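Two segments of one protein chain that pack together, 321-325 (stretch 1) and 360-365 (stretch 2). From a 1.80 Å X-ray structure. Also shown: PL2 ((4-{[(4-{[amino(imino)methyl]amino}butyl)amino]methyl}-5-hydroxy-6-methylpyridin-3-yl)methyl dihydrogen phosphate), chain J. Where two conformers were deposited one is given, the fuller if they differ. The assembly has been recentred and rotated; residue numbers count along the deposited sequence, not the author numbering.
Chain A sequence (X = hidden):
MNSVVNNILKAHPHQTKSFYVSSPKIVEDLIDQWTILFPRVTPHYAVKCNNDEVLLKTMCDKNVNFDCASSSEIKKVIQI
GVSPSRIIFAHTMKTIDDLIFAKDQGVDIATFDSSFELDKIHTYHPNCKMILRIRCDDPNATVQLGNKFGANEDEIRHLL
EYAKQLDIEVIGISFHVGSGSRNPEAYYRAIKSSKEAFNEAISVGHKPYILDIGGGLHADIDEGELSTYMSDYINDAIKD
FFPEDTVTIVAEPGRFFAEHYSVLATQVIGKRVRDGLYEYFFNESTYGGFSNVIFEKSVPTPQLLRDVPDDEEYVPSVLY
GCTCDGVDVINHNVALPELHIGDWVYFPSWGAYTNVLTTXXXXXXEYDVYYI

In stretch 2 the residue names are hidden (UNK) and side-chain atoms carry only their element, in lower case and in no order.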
# COMPACT_ATOMS: atom_id res chain seq x y z
N GLY A 321 5.56 -9.00 -9.45
CA GLY A 321 4.21 -9.03 -8.90
C GLY A 321 3.19 -8.96 -10.04
O GLY A 321 3.52 -8.58 -11.16
N CYS A 322 1.93 -9.28 -9.73
CA CYS A 322 0.90 -9.40 -10.76
C CYS A 322 0.33 -8.08 -11.27
O CYS A 322 -0.42 -8.08 -12.25
CB CYS A 322 -0.24 -10.32 -10.30
SG CYS A 322 -0.95 -9.85 -8.72
N THR A 323 0.64 -6.95 -10.62
CA THR A 323 0.01 -5.67 -11.01
C THR A 323 0.64 -5.04 -12.25
O THR A 323 1.73 -5.45 -12.70
CB THR A 323 -0.02 -4.61 -9.87
OG1 THR A 323 1.29 -4.07 -9.67
CG2 THR A 323 -0.56 -5.20 -8.55
N CYS A 324 -0.06 -4.03 -12.78
CA CYS A 324 0.34 -3.18 -13.91
C CYS A 324 1.64 -2.39 -13.72
O CYS A 324 2.26 -1.94 -14.69
CB CYS A 324 -0.79 -2.16 -14.17
SG CYS A 324 -1.23 -1.15 -12.65
N ASP A 325 2.03 -2.20 -12.47
CA ASP A 325 3.04 -1.21 -12.09
C ASP A 325 4.46 -1.74 -12.17
O ASP A 325 4.74 -2.86 -11.74
CB ASP A 325 2.72 -0.74 -10.66
CG ASP A 325 3.43 0.51 -10.27
OD1 ASP A 325 4.60 0.75 -10.67
OD2 ASP A 325 2.82 1.31 -9.52
N UNK A 360 -6.41 -3.94 -2.74
CA UNK A 360 -7.09 -4.55 -3.87
C UNK A 360 -6.75 -3.85 -5.19
O UNK A 360 -7.52 -3.92 -6.15
c UNK A 360 -8.61 -4.59 -3.64
o UNK A 360 -9.16 -3.31 -3.40
N UNK A 361 -5.60 -3.18 -5.23
CA UNK A 361 -5.14 -2.48 -6.43
C UNK A 361 -5.14 -3.45 -7.63
O UNK A 361 -4.69 -4.59 -7.50
c UNK A 361 -2.33 0.69 -9.40
c UNK A 361 -1.50 -0.29 -8.85
c UNK A 361 -3.63 0.83 -8.92
c UNK A 361 -1.96 -1.11 -7.82
c UNK A 361 -3.26 -0.99 -7.34
c UNK A 361 -4.10 -0.00 -7.89
c UNK A 361 -3.75 -1.89 -6.21
N UNK A 362 -5.66 -2.99 -8.77
CA UNK A 362 -5.79 -3.80 -10.00
C UNK A 362 -6.81 -4.95 -9.90
O UNK A 362 -6.97 -5.70 -10.86
c UNK A 362 -3.56 -3.37 -11.16
c UNK A 362 -4.43 -4.37 -10.43
o UNK A 362 -3.47 -2.19 -10.78
n UNK A 362 -2.89 -3.84 -12.21
N UNK A 363 -7.48 -5.08 -8.76
CA UNK A 363 -8.44 -6.17 -8.57
C UNK A 363 -7.77 -7.43 -8.06
O UNK A 363 -8.39 -8.49 -8.05
N UNK A 364 -6.50 -7.34 -7.66
CA UNK A 364 -5.82 -8.50 -7.05
C UNK A 364 -5.85 -8.36 -5.52
O UNK A 364 -6.70 -7.66 -4.99
c UNK A 364 -4.76 -10.16 -11.03
c UNK A 364 -4.31 -8.81 -9.06
c UNK A 364 -4.39 -8.61 -7.58
c UNK A 364 -4.18 -9.17 -11.84
c UNK A 364 -3.75 -7.83 -9.87
c UNK A 364 -4.83 -9.97 -9.65
c UNK A 364 -3.69 -8.01 -11.27
N UNK A 365 -4.92 -9.02 -4.82
CA UNK A 365 -4.85 -8.85 -3.36
C UNK A 365 -5.57 -9.91 -2.55
O UNK A 365 -5.46 -9.91 -1.32
N1 PL2 J . -3.36 0.78 -19.39
C2 PL2 J . -2.46 -0.03 -18.81
C2A PL2 J . -2.17 -1.40 -19.46
C3 PL2 J . -1.78 0.39 -17.66
O3 PL2 J . -0.85 -0.44 -17.10
C4 PL2 J . -2.06 1.66 -17.09
C4A PL2 J . -1.38 2.21 -15.82
C5 PL2 J . -3.03 2.45 -17.75
C6 PL2 J . -3.66 1.98 -18.90
P PL2 J . -2.77 6.23 -16.68
N PL2 J . -0.07 1.61 -15.56
CA PL2 J . 0.04 1.28 -14.11
CG PL2 J . 0.58 2.35 -11.87
OP2 PL2 J . -1.49 7.07 -16.32
OP3 PL2 J . -3.71 6.25 -15.37
OP1 PL2 J . -3.52 6.81 -17.82
OP4 PL2 J . -2.32 4.69 -16.92
C5M PL2 J . -3.38 3.85 -17.21
CB PL2 J . -0.18 2.52 -13.21
CD PL2 J . 0.48 3.62 -11.01
NE PL2 J . 0.85 3.25 -9.63
CZ PL2 J . 0.63 4.02 -8.57
NH2 PL2 J . 0.98 3.58 -7.35
NH1 PL2 J . 0.05 5.21 -8.70

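Position 360 carries two side-chain atoms, a carbon followed by an oxygen, with no branch. An unbranched carbon bearing one oxygen is a hydroxymethyl group, so the residue is Ser360. CB of Ser360 stays 9.4 Å from CG2 of Thr323, and the side chain takes no part in the contact; its role here lies in the backbone, where O of Ser360 accepts a hydrogen bond from N of position 363 at 2.9 Å and helps to fold the loop back on itself.

Position 361 has seven side-chain carbons, one linking atom and a six-membered ring, with no heteroatom. A ring of this kind without a hydroxyl identifies Phe361. Its CA-to-CB bond points sideways, but with chi1 in the t well the end of the side chain comes nearer to stretch 1, and CZ of Phe361 lies 3.9 Å from SG of Cys324. SG of Cys324 sits 4.7 Å from the centroid of the Phe361 ring in an oblique approach. CG2 of Thr323 and NE of the PL2 ligand also lie obliquely around this ring, which therefore borders both the protein contact and the bound group.

At position 362 two carbons are followed by one oxygen and one nitrogen, both attached to the second carbon. This short, forked carboxamide is that of asparagine, and the residue is Asn362. Its CB points toward stretch 1, and CA of Asn362 lies 6.2 Å from CA of Thr323, the closest CA pair across the two stretches. The amide end reaches Cys324, the modelled ND2 of Asn362 lying 2.9 Å from N of Cys324; the orientation of the amide is uncertain, so the nature of this close approach remains open.

Position 363 has no side-chain atoms and is out of reach of stretch 1. Its phi and psi of 86° and 10° would jam a CB against the carbonyl oxygen of the preceding residue, which accounts for Gly363.

Position 364 again shows one linking carbon and a ring of six carbons, without a hydroxyl, and is Phe364. Its CB points toward stretch 1, and the chi1 of -60° (m) presents a ring face to Cys322. SG of Cys322 is 3.8 Å from the centroid of the Phe364 ring, 24° off the normal, while CB of Cys322 lies 4.2 Å from the same centroid and only 8° off the normal, a CH-pi contact. The backbone also joins in, with O of Cys322 3.4 Å from CE2 of Phe364.

Position 365 has no side chain. A CB would be jammed against the preceding carbonyl oxygen and crowded by CA of Ser360 at 3.5 Å, so Gly365 fits the turn.

The contact buries 307 Å² in total and rests mainly on packing: Cys322 covers a face of Phe364, Cys324 meets Phe361 obliquely, and Asn362 reaches the backbone between them. Beside this packing, OD2 of Asp325 accepts a 2.8 Å hydrogen bond from NE of PL2, while SG of Cys324 approaches CA of PL2 to 3.1 Å, so stretch 1 touches stretch 2 and the ligand together.

Stretch 2 360-365: SFNGFG
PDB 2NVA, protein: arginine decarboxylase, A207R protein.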